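Geranylgeranyl pyrophosphate synthase (Corynebacterium glutamicum, PDB 3LMD) catalyses chain elongation of allylic diphosphates with isopentenyl diphosphate to make geranylgeranyl pyrophosphate, as a magnesium-dependent member of the FPP/GGPP synthase family. Local coordinates at the interface of chains A and B. Sequence-based numbering; all coordinates share one arbitrary frame. Chains: chain A/B, Geranylgeranyl pyrophosphate synthase.

Contact 1: the interface of chains A and B. Residues chain A 114, 117-118, 140, 144, 173; chain B 114, 140-141, 144.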
# COMPACT_ATOMS: atom_id res chain seq x y z
N HIS A 114 -5.24 2.37 -7.02
CA HIS A 114 -5.02 3.66 -6.34
C HIS A 114 -5.05 4.83 -7.32
O HIS A 114 -5.51 5.92 -6.99
CB HIS A 114 -3.70 3.67 -5.57
CG HIS A 114 -3.74 2.87 -4.30
ND1 HIS A 114 -4.81 2.06 -3.95
CD2 HIS A 114 -2.83 2.74 -3.30
CE1 HIS A 114 -4.56 1.48 -2.79
NE2 HIS A 114 -3.37 1.88 -2.37
N VAL A 117 -8.78 5.82 -8.22
CA VAL A 117 -9.44 6.61 -7.17
C VAL A 117 -9.09 8.10 -7.25
O VAL A 117 -9.90 8.96 -6.94
CB VAL A 117 -9.12 6.06 -5.76
CG1 VAL A 117 -9.47 7.09 -4.70
CG2 VAL A 117 -9.88 4.78 -5.52
N MET A 118 -7.88 8.40 -7.69
CA MET A 118 -7.45 9.78 -7.86
C MET A 118 -7.88 10.44 -9.18
O MET A 118 -8.34 11.58 -9.18
CB MET A 118 -5.95 9.86 -7.63
CG MET A 118 -5.62 9.19 -6.32
SD MET A 118 -3.90 9.31 -5.84
CE MET A 118 -3.11 8.67 -7.30
N ILE A 140 -9.24 1.70 -2.54
CA ILE A 140 -8.01 1.93 -1.77
C ILE A 140 -7.65 0.63 -1.07
O ILE A 140 -6.49 0.22 -1.05
CB ILE A 140 -8.25 2.98 -0.72
CG1 ILE A 140 -8.39 4.36 -1.39
CG2 ILE A 140 -7.03 3.05 0.27
CD1 ILE A 140 -8.90 5.46 -0.36
N ASP A 144 -4.54 -2.08 -1.34
CA ASP A 144 -3.71 -2.46 -0.17
C ASP A 144 -3.63 -3.98 0.05
O ASP A 144 -2.55 -4.51 0.43
CB ASP A 144 -4.23 -1.80 1.11
CG ASP A 144 -4.01 -0.28 1.12
OD1 ASP A 144 -3.31 0.23 0.22
OD2 ASP A 144 -4.54 0.40 2.01
N VAL A 173 5.19 5.21 -6.85
CA VAL A 173 4.39 6.10 -6.01
C VAL A 173 4.88 7.55 -6.23
O VAL A 173 4.08 8.49 -6.29
CB VAL A 173 4.49 5.75 -4.51
CG1 VAL A 173 3.81 6.83 -3.68
CG2 VAL A 173 3.79 4.38 -4.24
N HIS B 114 -4.61 5.88 5.14
CA HIS B 114 -5.67 5.30 4.30
C HIS B 114 -7.02 5.29 5.02
O HIS B 114 -8.07 5.45 4.41
CB HIS B 114 -5.31 3.88 3.85
CG HIS B 114 -4.27 3.84 2.78
ND1 HIS B 114 -3.58 4.96 2.36
CD2 HIS B 114 -3.79 2.81 2.04
CE1 HIS B 114 -2.73 4.62 1.40
NE2 HIS B 114 -2.84 3.32 1.19
N ILE B 140 -3.58 9.04 0.10
CA ILE B 140 -3.46 7.68 -0.41
C ILE B 140 -1.99 7.45 -0.77
O ILE B 140 -1.41 6.40 -0.45
CB ILE B 140 -4.27 7.51 -1.66
CG1 ILE B 140 -5.77 7.50 -1.30
CG2 ILE B 140 -3.94 6.14 -2.36
CD1 ILE B 140 -6.68 7.60 -2.60
N LEU B 141 -1.40 8.43 -1.45
CA LEU B 141 -0.03 8.30 -1.90
C LEU B 141 0.97 8.39 -0.73
O LEU B 141 2.01 7.72 -0.75
CB LEU B 141 0.32 9.33 -2.99
CG LEU B 141 -0.48 9.11 -4.30
CD1 LEU B 141 -0.09 10.18 -5.33
CD2 LEU B 141 -0.25 7.72 -4.86
N ASP B 144 1.03 5.02 0.67
CA ASP B 144 1.77 4.08 -0.20
C ASP B 144 3.30 4.25 -0.11
O ASP B 144 4.06 3.25 -0.14
CB ASP B 144 1.34 4.22 -1.66
CG ASP B 144 -0.09 3.72 -1.90
OD1 ASP B 144 -0.67 3.11 -0.98
OD2 ASP B 144 -0.63 3.93 -3.00
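A:His114 near the end of helix 95-118 and B:Asp144 within helix 132-157, both on regular right-handed helical backbone, point their side chains at each other tip to tip across the two-fold axis. Imidazole and carboxylate are nearly coplanar, with B:Asp144 CG at the ring edge; the modelled approach of CD2 to OD2 is too short to trust, which leaves the fine placement of the ring doubtful. Within its own chain the same imidazole gives its NE2-H to A:Asp144 OD1 (3.1 Å), a bent bond of 139° at the hydrogen. The acceptor lies in the ring plane, whereas the donor meets the syn side of OD1 well out of the carboxylate plane. Each imidazole thus meets one carboxylate of each chain, at neighbouring stretches of its edge. The two His114 rings meet edge-to-face, their planes 84° apart. A:Asp144 OD1 and B:Asp144 OD1 come within 4.1 Å, an approach that would be repulsive if both are ionised and that the imidazoles may ease. Over one face of the A:His114 ring, toward its rim, lies B:Ile140 CG2, anti to the backbone N, 3.7 Å from CD2. Its CD1 tip reaches A:Ile140 CD1 (3.8 Å) and also A:Val117, which is poorly ordered. His114 directly precedes the aspartate-rich DDXXD motif, which includes the metal-binding Asp115 and Asp119, so this symmetric cluster joins the subunits next to these motifs and may steady the helix end that carries them.

Contact 2: the interface of chains A and B. Residues chain A 144-145, 147-148, 151; chain B 165-166, 169-170, 173.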
# COMPACT_ATOMS: atom_id res chain seq x y z
N ASP A 144 -4.54 -2.08 -1.34
CA ASP A 144 -3.71 -2.46 -0.17
C ASP A 144 -3.63 -3.98 0.05
O ASP A 144 -2.55 -4.51 0.43
CB ASP A 144 -4.23 -1.80 1.11
CG ASP A 144 -4.01 -0.28 1.12
OD1 ASP A 144 -3.31 0.23 0.22
OD2 ASP A 144 -4.54 0.40 2.01
N ILE A 145 -4.75 -4.69 -0.12
CA ILE A 145 -4.69 -6.11 0.14
C ILE A 145 -3.85 -6.76 -0.97
O ILE A 145 -3.13 -7.74 -0.71
CB ILE A 145 -6.10 -6.81 0.25
CG1 ILE A 145 -5.95 -8.23 0.82
CG2 ILE A 145 -6.86 -6.86 -1.12
CD1 ILE A 145 -5.70 -8.29 2.33
N LEU A 147 -1.16 -5.43 -2.28
CA LEU A 147 0.22 -5.24 -1.78
C LEU A 147 0.54 -6.25 -0.68
O LEU A 147 1.65 -6.79 -0.63
CB LEU A 147 0.45 -3.78 -1.30
CG LEU A 147 0.26 -2.80 -2.50
CD1 LEU A 147 0.09 -1.35 -2.11
CD2 LEU A 147 1.39 -2.92 -3.57
N ALA A 148 -0.42 -6.57 0.18
CA ALA A 148 -0.17 -7.60 1.20
C ALA A 148 0.06 -8.98 0.53
O ALA A 148 0.95 -9.73 0.95
CB ALA A 148 -1.33 -7.71 2.21
N SER A 151 3.54 -9.04 -0.97
CA SER A 151 4.56 -9.22 0.06
C SER A 151 4.67 -10.67 0.52
O SER A 151 5.78 -11.16 0.79
CB SER A 151 4.26 -8.34 1.29
OG SER A 151 4.23 -6.99 0.89
N PHE B 165 5.01 -9.62 8.17
CA PHE B 165 4.39 -8.37 7.71
C PHE B 165 3.23 -8.64 6.75
O PHE B 165 2.15 -8.04 6.88
CB PHE B 165 5.44 -7.47 7.00
CG PHE B 165 4.82 -6.30 6.26
CD1 PHE B 165 4.53 -5.12 6.93
CD2 PHE B 165 4.45 -6.41 4.93
CE1 PHE B 165 3.93 -4.04 6.24
CE2 PHE B 165 3.85 -5.35 4.24
CZ PHE B 165 3.57 -4.16 4.91
N ALA B 166 3.44 -9.53 5.79
CA ALA B 166 2.40 -9.81 4.81
C ALA B 166 1.11 -10.24 5.50
O ALA B 166 0.00 -9.79 5.14
CB ALA B 166 2.87 -10.87 3.80
N PHE B 169 -0.24 -7.11 7.81
CA PHE B 169 -0.80 -6.07 6.97
C PHE B 169 -2.09 -6.56 6.26
O PHE B 169 -3.08 -5.84 6.22
CB PHE B 169 0.25 -5.57 5.97
CG PHE B 169 -0.22 -4.42 5.13
CD1 PHE B 169 -0.69 -3.26 5.73
CD2 PHE B 169 -0.22 -4.51 3.76
CE1 PHE B 169 -1.15 -2.20 4.97
CE2 PHE B 169 -0.69 -3.43 2.97
CZ PHE B 169 -1.16 -2.29 3.59
N GLY B 170 -2.10 -7.78 5.77
CA GLY B 170 -3.32 -8.38 5.19
C GLY B 170 -4.49 -8.38 6.19
O GLY B 170 -5.63 -8.04 5.85
N VAL B 173 -5.74 -4.75 6.74
CA VAL B 173 -6.54 -4.30 5.61
C VAL B 173 -7.91 -5.01 5.66
O VAL B 173 -8.94 -4.41 5.36
CB VAL B 173 -5.85 -4.61 4.25
CG1 VAL B 173 -6.82 -4.31 3.11
CG2 VAL B 173 -4.58 -3.72 4.10
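Helix 132-157 of chain A runs antiparallel to helix 159-181 of chain B, A:Asp144 facing B:Val173 at one end and A:Ser151 facing B:Phe165 at the other. Small residues bring the backbones together: A:Ala148 CB rests on B:Gly170 CA (3.6 Å), and B:Ala166 CB lies 3.6 Å from A:Ala148 O. B:Phe169, its CG anti to the backbone N (chi1 -176°), extends beside this seam; its CD2 touches the methyl of A:Ala148, and CE2 approaches the carbonyl A:Asp144 O at 3.3 Å. B:Val173 CG2 sits over one ring face of B:Phe169, toward the rim, and the same methyl presses on A:Asp144 CB (3.6 Å). The other branch, CG1, meets A:Ile145 CB, while A:Ile145 CD1 reaches across to B:Gly170 CA (3.7 Å). At the far end A:Ser151 OG donates to A:Leu147 O (3.0 Å), one turn back, from a position tilted out of the carbonyl plane. A:Ser151 OG then lies at the edge of the B:Phe165 ring, in its plane, 3.7 Å from CE2. The close, largely apolar helix pairing, repeated by symmetry, suits the dimer typical of this synthase family and would hold the two subunits in register.

Contact 3: the interface of chains A and B. Residues chain A 137-138, 140-142; chain B 114, 118, 176-177, 180.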
# COMPACT_ATOMS: atom_id res chain seq x y z
N SER A 137 -13.30 4.14 -1.03
CA SER A 137 -12.81 3.39 0.09
C SER A 137 -12.43 2.00 -0.38
O SER A 137 -11.35 1.52 -0.06
CB SER A 137 -13.83 3.34 1.23
OG SER A 137 -13.72 4.52 2.02
N VAL A 138 -13.29 1.35 -1.15
CA VAL A 138 -13.00 -0.05 -1.39
C VAL A 138 -11.86 -0.23 -2.37
O VAL A 138 -11.09 -1.17 -2.23
CB VAL A 138 -14.24 -0.94 -1.70
CG1 VAL A 138 -15.33 -0.72 -0.66
CG2 VAL A 138 -14.73 -0.78 -3.15
N ILE A 140 -9.24 1.70 -2.54
CA ILE A 140 -8.01 1.93 -1.77
C ILE A 140 -7.65 0.63 -1.07
O ILE A 140 -6.49 0.22 -1.05
CB ILE A 140 -8.25 2.98 -0.72
CG1 ILE A 140 -8.39 4.36 -1.39
CG2 ILE A 140 -7.03 3.05 0.27
CD1 ILE A 140 -8.90 5.46 -0.36
N LEU A 141 -8.66 -0.01 -0.47
CA LEU A 141 -8.42 -1.22 0.29
C LEU A 141 -8.10 -2.41 -0.63
O LEU A 141 -7.30 -3.28 -0.26
CB LEU A 141 -9.60 -1.55 1.22
CG LEU A 141 -9.79 -0.50 2.34
CD1 LEU A 141 -10.99 -0.89 3.22
CD2 LEU A 141 -8.54 -0.36 3.18
N ALA A 142 -8.72 -2.47 -1.80
CA ALA A 142 -8.34 -3.52 -2.75
C ALA A 142 -6.85 -3.39 -3.14
O ALA A 142 -6.12 -4.38 -3.24
CB ALA A 142 -9.24 -3.45 -3.99
N HIS B 114 -4.61 5.88 5.14
CA HIS B 114 -5.67 5.30 4.30
C HIS B 114 -7.02 5.29 5.02
O HIS B 114 -8.07 5.45 4.41
CB HIS B 114 -5.31 3.88 3.85
CG HIS B 114 -4.27 3.84 2.78
ND1 HIS B 114 -3.58 4.96 2.36
CD2 HIS B 114 -3.79 2.81 2.04
CE1 HIS B 114 -2.73 4.62 1.40
NE2 HIS B 114 -2.84 3.32 1.19
N MET B 118 -10.96 7.39 4.11
CA MET B 118 -12.27 6.74 4.10
C MET B 118 -13.26 7.27 5.16
O MET B 118 -14.43 7.50 4.85
CB MET B 118 -12.07 5.24 4.20
CG MET B 118 -11.09 4.81 3.14
SD MET B 118 -10.84 3.04 3.03
CE MET B 118 -10.42 2.67 4.73
N GLN B 176 -10.12 -3.19 8.18
CA GLN B 176 -10.68 -1.95 7.60
C GLN B 176 -11.83 -2.27 6.62
O GLN B 176 -12.86 -1.60 6.61
CB GLN B 176 -9.58 -1.15 6.85
CG GLN B 176 -8.40 -0.72 7.75
CD GLN B 176 -7.23 -0.08 6.96
OE1 GLN B 176 -6.41 -0.78 6.35
NE2 GLN B 176 -7.15 1.24 6.98
N MET B 177 -11.64 -3.26 5.77
CA MET B 177 -12.71 -3.65 4.80
C MET B 177 -13.92 -4.19 5.55
O MET B 177 -15.05 -3.89 5.20
CB MET B 177 -12.20 -4.74 3.82
CG MET B 177 -13.18 -5.02 2.65
SD MET B 177 -13.28 -3.63 1.44
CE MET B 177 -11.92 -4.11 0.42
N THR B 180 -15.78 -1.36 6.95
CA THR B 180 -16.42 -0.67 5.83
C THR B 180 -17.69 -1.37 5.32
O THR B 180 -18.71 -0.71 5.12
CB THR B 180 -15.45 -0.45 4.64
OG1 THR B 180 -14.36 0.36 5.08
CG2 THR B 180 -16.16 0.29 3.49
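A:Leu141 of helix 132-157 packs among B:Met118, B:Gln176 and B:Met177; B:Met118 is a variable position of the DDXXD motif of the all-helical isoprenyl diphosphate synthase family. Apolar contacts dominate. The two methyls of A:Leu141, on a CG anti to the carbonyl carbon (chi1 -65°), point to different neighbours: CD1 faces the backbone of helix 159-181, 3.5 Å from B:Met177 N, and CD2 lies over the aliphatic stem of B:Gln176, 3.9 Å from its CB. B:Met177 starts with CG anti to its own N, then bends at both later torsions, which curls its terminal methyl CE back onto A:Leu141 CB (3.5 Å). The B:Met177 side chain crosses that of A:Val138 at about a right angle, SD nearest to CG1. Sulfur contacts come next: B:Met118 SD, reached through an extended CB-CG bond, meets A:Leu141 CG at 3.8 Å and lies near A:Ser137 CB, and the chain then turns to lay CE across the leucine methyls. The hydroxyl of A:Ser137 is modelled too near B:Met118 CB and CG, and its exact position is doubtful. Polar groups bond within a chain. B:Thr180 OG1 donates to B:Gln176 O one turn earlier (2.9 Å), approaching at 144° to the C=O bond and tilted out of the carbonyl plane; the satisfied hydroxyl OG1 lies 4.0 Å from A:Leu141 CD1 at the rim of the leucine site.

The three contacts sit close together, with C-alpha centres about 13 Å apart for contacts 1 and 2, 10 Å for contacts 1 and 3, and 13 Å for contacts 2 and 3. Helix 132-157 runs through all of them. A:Asp144 belongs to contacts 1 and 2, and A:Ile140 and B:His114 to contacts 1 and 3. Contact 1 contains both symmetry-related histidines, while contacts 2 and 3 extend along helix 159-181 of chain B, whose chain A counterpart gives A:Val173 to contact 1; every contact recurs with the chains exchanged. One continuous interface therefore links the DDXXD ends of both subunits, which could couple dimerisation to active-site order.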